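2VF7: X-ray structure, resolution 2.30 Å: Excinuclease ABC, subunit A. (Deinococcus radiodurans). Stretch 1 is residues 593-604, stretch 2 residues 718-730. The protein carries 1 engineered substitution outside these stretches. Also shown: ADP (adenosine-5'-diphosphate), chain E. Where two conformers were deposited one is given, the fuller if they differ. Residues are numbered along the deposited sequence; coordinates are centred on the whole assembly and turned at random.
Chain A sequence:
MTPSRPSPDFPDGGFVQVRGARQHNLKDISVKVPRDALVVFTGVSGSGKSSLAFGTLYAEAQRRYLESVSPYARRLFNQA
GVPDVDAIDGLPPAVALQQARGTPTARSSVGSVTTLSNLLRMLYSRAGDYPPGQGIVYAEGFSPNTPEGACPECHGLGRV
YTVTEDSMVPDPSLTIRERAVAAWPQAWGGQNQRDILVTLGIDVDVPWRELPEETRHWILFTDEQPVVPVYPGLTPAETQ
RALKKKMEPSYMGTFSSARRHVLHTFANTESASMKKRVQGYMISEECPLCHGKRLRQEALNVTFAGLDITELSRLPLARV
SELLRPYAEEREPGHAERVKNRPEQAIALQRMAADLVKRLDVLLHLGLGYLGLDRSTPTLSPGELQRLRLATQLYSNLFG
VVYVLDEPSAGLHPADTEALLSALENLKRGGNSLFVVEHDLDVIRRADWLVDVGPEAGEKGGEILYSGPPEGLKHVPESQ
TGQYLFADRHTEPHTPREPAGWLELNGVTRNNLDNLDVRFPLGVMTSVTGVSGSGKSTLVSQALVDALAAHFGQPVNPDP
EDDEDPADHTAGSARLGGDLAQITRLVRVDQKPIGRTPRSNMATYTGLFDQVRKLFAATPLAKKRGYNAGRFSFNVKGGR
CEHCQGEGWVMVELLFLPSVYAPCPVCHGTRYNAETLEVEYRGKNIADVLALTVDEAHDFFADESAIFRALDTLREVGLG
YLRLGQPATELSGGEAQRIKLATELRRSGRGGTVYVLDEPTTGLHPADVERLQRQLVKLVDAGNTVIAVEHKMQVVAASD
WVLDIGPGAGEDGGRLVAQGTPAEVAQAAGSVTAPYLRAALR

Stretch 1 (593-604) PIGRTPRSNMAT
Stretch 2 (718-730) GLGYLRLGQPATE

This is a contact between two loop-rich segments of one chain, whose touching residues are at least 117 apart in sequence, held by two direct backbone hydrogen bonds, two bridging waters and small apolar patches, with 614 Å² buried over both sides. The register runs antiparallel: Pro598 lies nearest Pro727 (CA to CA 4.5 Å) and Ala603 nearest Leu724 (CA to CA 5.0 Å).

Stretch 1 is irregular up to Asn601, the N-cap residue (phi/psi -160/169), and becomes helical at Met602 (-51/-46). Stretch 2 leaves a helix through a Schellman motif at Gly718 (110/9), then makes type I turns at Leu719-Leu722 and Arg723-Gln726, closed by Leu722 N to Leu719 O (3.2 Å) and Gln726 N to Arg723 O (2.9 Å). A 3-10 segment follows at 728-730.

The second turn presents its carbonyls to the new helix. Ala603 N donates to Leu724 O at 3.0 Å with an angle of 146°, so an amide of the helix's first turn finds its acceptor across the contact. Met602 N instead donates to water 2 (3.0 Å), which in turn donates to Arg723 O (3.1 Å) and Gln726 O (2.5 Å). Further along, Ala728 N reaches Ser600 O at 3.0 Å, but the 133° angle makes this bond weak; the same oxygen receives a CA-H...O contact from Pro727 CA (3.5 Å, 145°). Water 1 accepts from Ile594 N (3.2 Å) and donates to Ala728 O (3.0 Å).

Met602 has the largest covered area, 102 Å². Its CA-to-CB bond points toward stretch 2, and with chi1 -91°, chi2 160° and chi3 151° the chain extends until CE lies 3.5 Å from both Leu719 CD1 and Leu722 CD1. Both leucines adopt chi1 m, chi2 t.

Ala728, whose CA-to-CB bond also points toward stretch 1, places CB 3.6 Å from Ile594 CG1. Ile594 (p, t) starts sideways, but its end comes nearer. Pro598 CB packs against Pro727 CB at 3.7 Å, both rings C-gamma exo, while Thr729 (chi1 44°, p) sets CG2 3.4 Å from Arg596 O. Within stretch 1, an ideal CB on Gly595 (-145/168) would fall 1.8 Å from Ser600 OG, a clash its lack of a side chain avoids; across the contact, Gly595 O lies 3.7 Å from Ala728 CB.

The CA-to-CB bond of Gln726 (t, t, chi3 -16°) points away from stretch 1, and NE2 donates to ADP O2' (3.1 Å, 175°). Its OE1 accepts a weak bond from Arg723 N (3.4 Å), linking the turn to the nucleotide.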

ATOM      1  N   PRO A 593       1.046  -9.079 -26.253  1.00 59.91           N
ATOM      2  CA  PRO A 593      -0.364  -8.689 -26.401  1.00 59.69           C
ATOM      3  C   PRO A 593      -0.643  -7.989 -27.726  1.00 59.55           C
ATOM      4  O   PRO A 593       0.291  -7.536 -28.394  1.00 59.57           O
ATOM      5  CB  PRO A 593      -0.588  -7.709 -25.242  1.00 59.78           C
ATOM      6  CG  PRO A 593       0.594  -7.875 -24.326  1.00 59.94           C
ATOM      7  CD  PRO A 593       1.716  -8.321 -25.178  1.00 59.94           C
ATOM      8  N   ILE A 594      -1.918  -7.876 -28.099  1.00 59.45           N
ATOM      9  CA  ILE A 594      -2.249  -7.182 -29.327  1.00 58.72           C
ATOM     10  C   ILE A 594      -2.091  -5.677 -29.106  1.00 59.66           C
ATOM     11  O   ILE A 594      -1.612  -4.969 -30.003  1.00 60.12           O
ATOM     12  CB  ILE A 594      -3.624  -7.591 -29.922  1.00 58.87           C
ATOM     13  CG1 ILE A 594      -4.776  -7.353 -28.939  1.00 58.27           C
ATOM     14  CG2 ILE A 594      -3.580  -9.038 -30.413  1.00 57.51           C
ATOM     15  CD1 ILE A 594      -6.167  -7.450 -29.570  1.00 58.35           C
ATOM     16  N   GLY A 595      -2.468  -5.211 -27.905  1.00 59.93           N
ATOM     17  CA  GLY A 595      -2.146  -3.867 -27.396  1.00 59.37           C
ATOM     18  C   GLY A 595      -1.901  -3.908 -25.889  1.00 59.31           C
ATOM     19  O   GLY A 595      -2.203  -4.909 -25.236  1.00 59.25           O
ATOM     20  N   ARG A 596      -1.356  -2.820 -25.344  1.00 58.86           N
ATOM     21  CA  ARG A 596      -1.017  -2.720 -23.915  1.00 59.01           C
ATOM     22  C   ARG A 596      -2.119  -2.111 -23.026  1.00 58.77           C
ATOM     23  O   ARG A 596      -2.057  -2.218 -21.798  1.00 58.06           O
ATOM     24  CB  ARG A 596       0.285  -1.925 -23.723  1.00 58.95           C
ATOM     25  CG  ARG A 596       1.580  -2.732 -23.902  1.00 60.84           C
ATOM     26  CD  ARG A 596       1.730  -3.242 -25.342  1.00 62.98           C
ATOM     27  NE  ARG A 596       3.014  -3.890 -25.607  0.70 64.54           N
ATOM     28  CZ  ARG A 596       3.232  -4.745 -26.608  0.70 64.77           C
ATOM     29  NH1 ARG A 596       2.240  -5.068 -27.435  0.70 63.43           N
ATOM     30  NH2 ARG A 596       4.442  -5.284 -26.771  0.70 63.81           N
ATOM     31  N   THR A 597      -3.104  -1.464 -23.661  1.00 58.56           N
ATOM     32  CA  THR A 597      -4.206  -0.777 -22.980  1.00 58.06           C
ATOM     33  C   THR A 597      -5.509  -1.330 -23.528  1.00 57.78           C
ATOM     34  O   THR A 597      -5.483  -2.104 -24.481  1.00 57.51           O
ATOM     35  CB  THR A 597      -4.162   0.751 -23.188  1.00 57.65           C
ATOM     36  OG1 THR A 597      -4.544   1.062 -24.537  1.00 59.37           O
ATOM     37  CG2 THR A 597      -2.769   1.309 -22.894  1.00 57.28           C
ATOM     38  N   PRO A 598      -6.655  -0.967 -22.907  1.00 58.05           N
ATOM     39  CA  PRO A 598      -7.972  -1.417 -23.401  1.00 57.62           C
ATOM     40  C   PRO A 598      -8.528  -0.765 -24.691  1.00 58.04           C
ATOM     41  O   PRO A 598      -9.663  -1.088 -25.080  1.00 58.02           O
ATOM     42  CB  PRO A 598      -8.904  -1.143 -22.205  1.00 57.74           C
ATOM     43  CG  PRO A 598      -7.999  -0.767 -21.029  1.00 56.83           C
ATOM     44  CD  PRO A 598      -6.782  -0.185 -21.658  1.00 57.60           C
ATOM     45  N   ARG A 599      -7.776   0.138 -25.338  1.00 58.18           N
ATOM     46  CA  ARG A 599      -8.140   0.635 -26.682  1.00 58.69           C
ATOM     47  C   ARG A 599      -8.267  -0.531 -27.636  1.00 59.33           C
ATOM     48  O   ARG A 599      -9.166  -0.565 -28.476  1.00 60.04           O
ATOM     49  CB  ARG A 599      -7.011   1.418 -27.323  1.00 58.01           C
ATOM     50  CG  ARG A 599      -6.752   2.748 -26.843  1.00 59.12           C
ATOM     51  CD  ARG A 599      -6.678   3.682 -28.025  1.00 57.81           C
ATOM     52  NE  ARG A 599      -7.996   4.263 -28.208  1.00 59.31           N
ATOM     53  CZ  ARG A 599      -8.486   5.238 -27.454  1.00 55.81           C
ATOM     54  NH1 ARG A 599      -7.770   5.762 -26.471  1.00 51.98           N
ATOM     55  NH2 ARG A 599      -9.693   5.690 -27.706  1.00 56.37           N
ATOM     56  N   SER A 600      -7.280  -1.430 -27.548  1.00 59.56           N
ATOM     57  CA  SER A 600      -7.109  -2.551 -28.466  1.00 59.89           C
ATOM     58  C   SER A 600      -8.141  -3.639 -28.249  1.00 60.03           C
ATOM     59  O   SER A 600      -8.540  -3.922 -27.103  1.00 59.28           O
ATOM     60  CB  SER A 600      -5.724  -3.153 -28.309  1.00 59.58           C
ATOM     61  OG  SER A 600      -4.714  -2.203 -28.617  1.00 60.46           O
ATOM     62  N   ASN A 601      -8.555  -4.243 -29.365  1.00 60.16           N
ATOM     63  CA  ASN A 601      -9.438  -5.395 -29.358  1.00 60.07           C
ATOM     64  C   ASN A 601      -9.360  -6.168 -30.697  1.00 60.97           C
ATOM     65  O   ASN A 601      -8.733  -5.701 -31.653  1.00 60.58           O
ATOM     66  CB  ASN A 601     -10.867  -4.972 -28.944  1.00 60.08           C
ATOM     67  CG  ASN A 601     -11.427  -3.805 -29.769  1.00 58.52           C
ATOM     68  OD1 ASN A 601     -12.134  -2.958 -29.242  1.00 59.40           O
ATOM     69  ND2 ASN A 601     -11.125  -3.770 -31.053  1.00 53.71           N
ATOM     70  N   MET A 602      -9.941  -7.367 -30.757  1.00 62.06           N
ATOM     71  CA  MET A 602      -9.999  -8.116 -32.029  1.00 62.57           C
ATOM     72  C   MET A 602     -10.559  -7.253 -33.146  1.00 61.61           C
ATOM     73  O   MET A 602     -10.018  -7.244 -34.263  1.00 61.11           O
ATOM     74  CB  MET A 602     -10.921  -9.328 -31.922  1.00 63.08           C
ATOM     75  CG  MET A 602     -10.278 -10.631 -31.493  1.00 63.54           C
ATOM     76  SD  MET A 602     -11.586 -11.732 -30.883  1.00 64.35           S
ATOM     77  CE  MET A 602     -10.867 -13.304 -31.265  1.00 65.37           C
ATOM     78  N   ALA A 603     -11.651  -6.549 -32.839  1.00 60.14           N
ATOM     79  CA  ALA A 603     -12.441  -5.830 -33.847  1.00 60.35           C
ATOM     80  C   ALA A 603     -11.593  -4.904 -34.695  1.00 60.43           C
ATOM     81  O   ALA A 603     -11.798  -4.733 -35.894  1.00 61.54           O
ATOM     82  CB  ALA A 603     -13.540  -5.025 -33.183  1.00 59.65           C
ATOM     83  N   THR A 604     -10.623  -4.307 -34.040  1.00 60.03           N
ATOM     84  CA  THR A 604      -9.836  -3.254 -34.619  1.00 59.17           C
ATOM     85  C   THR A 604      -8.466  -3.778 -35.080  1.00 58.90           C
ATOM     86  O   THR A 604      -7.884  -3.214 -35.994  1.00 59.41           O
ATOM     87  CB  THR A 604      -9.766  -2.126 -33.597  1.00 59.19           C
ATOM     88  OG1 THR A 604      -9.658  -0.880 -34.271  1.00 60.53           O
ATOM     89  CG2 THR A 604      -8.650  -2.344 -32.546  1.00 57.29           C
ATOM     90  N   GLY A 718     -10.073 -21.191 -32.870  1.00 55.87           N
ATOM     91  CA  GLY A 718     -10.573 -21.595 -31.555  1.00 55.43           C
ATOM     92  C   GLY A 718     -11.119 -20.501 -30.649  1.00 55.42           C
ATOM     93  O   GLY A 718     -11.417 -20.770 -29.482  1.00 56.20           O
ATOM     94  N   LEU A 719     -11.278 -19.289 -31.177  1.00 54.21           N
ATOM     95  CA  LEU A 719     -11.606 -18.128 -30.364  1.00 53.61           C
ATOM     96  C   LEU A 719     -13.072 -17.662 -30.442  1.00 53.33           C
ATOM     97  O   LEU A 719     -13.350 -16.504 -30.256  1.00 53.17           O
ATOM     98  CB  LEU A 719     -10.684 -16.953 -30.714  1.00 53.34           C
ATOM     99  CG  LEU A 719      -9.164 -17.125 -30.605  1.00 53.84           C
ATOM    100  CD1 LEU A 719      -8.513 -15.841 -30.971  1.00 53.84           C
ATOM    101  CD2 LEU A 719      -8.753 -17.527 -29.209  1.00 54.14           C
ATOM    102  N   GLY A 720     -14.002 -18.569 -30.671  1.00 53.13           N
ATOM    103  CA  GLY A 720     -15.386 -18.199 -30.830  1.00 52.87           C
ATOM    104  C   GLY A 720     -16.000 -17.577 -29.592  1.00 53.32           C
ATOM    105  O   GLY A 720     -17.019 -16.905 -29.681  1.00 52.86           O
ATOM    106  N   TYR A 721     -15.374 -17.802 -28.439  1.00 53.45           N
ATOM    107  CA  TYR A 721     -15.924 -17.351 -27.164  1.00 53.28           C
ATOM    108  C   TYR A 721     -15.598 -15.888 -26.878  1.00 53.42           C
ATOM    109  O   TYR A 721     -16.225 -15.269 -26.022  1.00 53.37           O
ATOM    110  CB  TYR A 721     -15.475 -18.287 -26.012  1.00 53.57           C
ATOM    111  CG  TYR A 721     -13.978 -18.340 -25.766  1.00 52.81           C
ATOM    112  CD1 TYR A 721     -13.378 -17.525 -24.810  1.00 52.83           C
ATOM    113  CD2 TYR A 721     -13.166 -19.203 -26.496  1.00 52.82           C
ATOM    114  CE1 TYR A 721     -12.016 -17.569 -24.588  1.00 52.42           C
ATOM    115  CE2 TYR A 721     -11.809 -19.242 -26.294  1.00 52.15           C
ATOM    116  CZ  TYR A 721     -11.237 -18.431 -25.338  1.00 53.06           C
ATOM    117  OH  TYR A 721      -9.877 -18.491 -25.137  1.00 53.48           O
ATOM    118  N   LEU A 722     -14.626 -15.335 -27.603  1.00 53.36           N
ATOM    119  CA  LEU A 722     -14.203 -13.969 -27.372  1.00 53.72           C
ATOM    120  C   LEU A 722     -15.191 -12.957 -27.951  1.00 54.12           C
ATOM    121  O   LEU A 722     -15.869 -13.265 -28.926  1.00 54.42           O
ATOM    122  CB  LEU A 722     -12.795 -13.742 -27.935  1.00 53.54           C
ATOM    123  CG  LEU A 722     -11.660 -14.513 -27.264  1.00 53.88           C
ATOM    124  CD1 LEU A 722     -10.354 -14.161 -27.901  1.00 53.70           C
ATOM    125  CD2 LEU A 722     -11.602 -14.194 -25.781  1.00 53.97           C
ATOM    126  N   ARG A 723     -15.234 -11.756 -27.357  1.00 53.54           N
ATOM    127  CA  ARG A 723     -16.095 -10.662 -27.783  1.00 53.62           C
ATOM    128  C   ARG A 723     -15.337  -9.667 -28.659  1.00 54.32           C
ATOM    129  O   ARG A 723     -14.193  -9.311 -28.376  1.00 54.93           O
ATOM    130  CB  ARG A 723     -16.702  -9.930 -26.572  1.00 53.58           C
ATOM    131  CG  ARG A 723     -17.697 -10.756 -25.770  1.00 52.80           C
ATOM    132  CD  ARG A 723     -18.355  -9.947 -24.647  1.00 54.62           C
ATOM    133  NE  ARG A 723     -17.414  -9.643 -23.568  1.00 60.49           N
ATOM    134  CZ  ARG A 723     -17.057 -10.499 -22.594  1.00 62.40           C
ATOM    135  NH1 ARG A 723     -17.574 -11.739 -22.534  1.00 59.47           N
ATOM    136  NH2 ARG A 723     -16.166 -10.122 -21.680  1.00 59.17           N
ATOM    137  N   LEU A 724     -15.984  -9.220 -29.729  1.00 54.28           N
ATOM    138  CA  LEU A 724     -15.376  -8.323 -30.715  1.00 53.66           C
ATOM    139  C   LEU A 724     -14.628  -7.142 -30.107  1.00 53.10           C
ATOM    140  O   LEU A 724     -13.519  -6.834 -30.518  1.00 53.39           O
ATOM    141  CB  LEU A 724     -16.459  -7.825 -31.683  1.00 53.96           C
ATOM    142  CG  LEU A 724     -16.566  -8.651 -32.954  1.00 53.25           C
ATOM    143  CD1 LEU A 724     -16.567 -10.116 -32.614  1.00 53.12           C
ATOM    144  CD2 LEU A 724     -17.801  -8.239 -33.731  1.00 53.34           C
ATOM    145  N   GLY A 725     -15.241  -6.504 -29.118  1.00 52.53           N
ATOM    146  CA  GLY A 725     -14.679  -5.347 -28.421  1.00 52.64           C
ATOM    147  C   GLY A 725     -13.944  -5.672 -27.121  1.00 52.81           C
ATOM    148  O   GLY A 725     -13.491  -4.768 -26.421  1.00 53.33           O
ATOM    149  N   GLN A 726     -13.805  -6.956 -26.793  1.00 52.80           N
ATOM    150  CA  GLN A 726     -13.201  -7.358 -25.508  1.00 51.43           C
ATOM    151  C   GLN A 726     -11.813  -6.748 -25.434  1.00 51.60           C
ATOM    152  O   GLN A 726     -11.017  -6.969 -26.340  1.00 51.71           O
ATOM    153  CB  GLN A 726     -13.160  -8.883 -25.367  1.00 51.01           C
ATOM    154  CG  GLN A 726     -12.794  -9.330 -23.966  1.00 51.52           C
ATOM    155  CD  GLN A 726     -12.858 -10.827 -23.734  1.00 50.65           C
ATOM    156  OE1 GLN A 726     -13.447 -11.591 -24.516  1.00 47.91           O
ATOM    157  NE2 GLN A 726     -12.276 -11.254 -22.623  1.00 49.61           N
ATOM    158  N   PRO A 727     -11.524  -5.944 -24.378  1.00 51.48           N
ATOM    159  CA  PRO A 727     -10.246  -5.235 -24.311  1.00 51.83           C
ATOM    160  C   PRO A 727      -9.083  -6.213 -24.254  1.00 51.94           C
ATOM    161  O   PRO A 727      -9.237  -7.294 -23.706  1.00 52.53           O
ATOM    162  CB  PRO A 727     -10.322  -4.491 -22.975  1.00 52.18           C
ATOM    163  CG  PRO A 727     -11.732  -4.424 -22.647  1.00 51.14           C
ATOM    164  CD  PRO A 727     -12.336  -5.679 -23.183  1.00 51.06           C
ATOM    165  N   ALA A 728      -7.933  -5.808 -24.785  1.00 51.54           N
ATOM    166  CA  ALA A 728      -6.735  -6.640 -24.877  1.00 50.49           C
ATOM    167  C   ALA A 728      -6.100  -6.940 -23.524  1.00 50.38           C
ATOM    168  O   ALA A 728      -5.362  -7.912 -23.361  1.00 49.95           O
ATOM    169  CB  ALA A 728      -5.720  -5.943 -25.776  1.00 50.26           C
ATOM    170  N   THR A 729      -6.363  -6.084 -22.549  1.00 50.09           N
ATOM    171  CA  THR A 729      -5.784  -6.272 -21.230  1.00 49.73           C
ATOM    172  C   THR A 729      -6.408  -7.477 -20.495  1.00 50.00           C
ATOM    173  O   THR A 729      -5.847  -7.953 -19.501  1.00 49.01           O
ATOM    174  CB  THR A 729      -5.860  -4.962 -20.399  1.00 50.30           C
ATOM    175  OG1 THR A 729      -7.156  -4.373 -20.558  1.00 47.65           O
ATOM    176  CG2 THR A 729      -4.797  -3.970 -20.885  1.00 48.95           C
ATOM    177  N   GLU A 730      -7.551  -7.966 -21.003  1.00 49.80           N
ATOM    178  CA  GLU A 730      -8.262  -9.135 -20.457  1.00 50.01           C
ATOM    179  C   GLU A 730      -7.819 -10.439 -21.113  1.00 49.07           C
ATOM    180  O   GLU A 730      -8.438 -11.474 -20.899  1.00 48.55           O
ATOM    181  CB  GLU A 730      -9.778  -8.974 -20.706  1.00 50.39           C
ATOM    182  CG  GLU A 730     -10.389  -7.789 -19.998  1.00 51.71           C
ATOM    183  CD  GLU A 730     -11.891  -7.748 -20.050  1.00 53.23           C
ATOM    184  OE1 GLU A 730     -12.492  -6.994 -19.244  1.00 58.15           O
ATOM    185  OE2 GLU A 730     -12.494  -8.449 -20.896  1.00 60.55           O
TER
HETATM  186  PB  ADP E 902      -9.428 -20.705 -18.986  1.00 43.47           P
HETATM  187  O1B ADP E 902      -9.699 -22.182 -19.009  1.00 47.23           O
HETATM  188  O2B ADP E 902      -8.985 -20.153 -20.308  1.00 45.01           O
HETATM  189  O3B ADP E 902      -8.506 -20.307 -17.848  1.00 46.30           O
HETATM  190  PA  ADP E 902     -10.961 -18.394 -18.628  1.00 39.89           P
HETATM  191  O1A ADP E 902      -9.690 -17.762 -19.199  1.00 37.11           O
HETATM  192  O2A ADP E 902     -11.414 -17.997 -17.262  1.00 42.67           O
HETATM  193  O3A ADP E 902     -10.852 -19.994 -18.694  1.00 40.97           O
HETATM  194  O5' ADP E 902     -12.154 -17.978 -19.623  1.00 41.35           O
HETATM  195  C5' ADP E 902     -13.543 -17.978 -19.282  1.00 39.25           C
HETATM  196  C4' ADP E 902     -14.132 -16.633 -19.674  1.00 39.34           C
HETATM  197  O4' ADP E 902     -13.593 -15.633 -18.801  1.00 39.71           O
HETATM  198  C3' ADP E 902     -13.811 -16.169 -21.095  1.00 39.63           C
HETATM  199  O3' ADP E 902     -14.964 -15.536 -21.703  1.00 36.89           O
HETATM  200  C2' ADP E 902     -12.683 -15.174 -20.864  1.00 39.03           C
HETATM  201  O2' ADP E 902     -12.525 -14.230 -21.919  1.00 39.62           O
HETATM  202  C1' ADP E 902     -13.086 -14.529 -19.544  1.00 39.55           C
HETATM  203  N9  ADP E 902     -11.953 -13.950 -18.796  1.00 39.48           N
HETATM  204  C8  ADP E 902     -10.895 -14.641 -18.321  1.00 39.84           C
HETATM  205  N7  ADP E 902     -10.006 -13.853 -17.687  1.00 37.04           N
HETATM  206  C5  ADP E 902     -10.520 -12.609 -17.749  1.00 38.64           C
HETATM  207  C6  ADP E 902     -10.107 -11.292 -17.235  1.00 38.51           C
HETATM  208  N6  ADP E 902      -8.934 -11.159 -16.560  1.00 40.16           N
HETATM  209  N1  ADP E 902     -10.913 -10.247 -17.488  1.00 40.37           N
HETATM  210  C2  ADP E 902     -12.079 -10.363 -18.164  1.00 39.14           C
HETATM  211  N3  ADP E 902     -12.524 -11.531 -18.646  1.00 40.30           N
HETATM  212  C4  ADP E 902     -11.801 -12.673 -18.466  1.00 39.63           C
HETATM  213  O   HOH W   1      -3.827  -8.871 -25.757  1.00 31.41           O
HETATM  214  O   HOH W   2     -11.124  -8.625 -28.256  1.00 32.86           O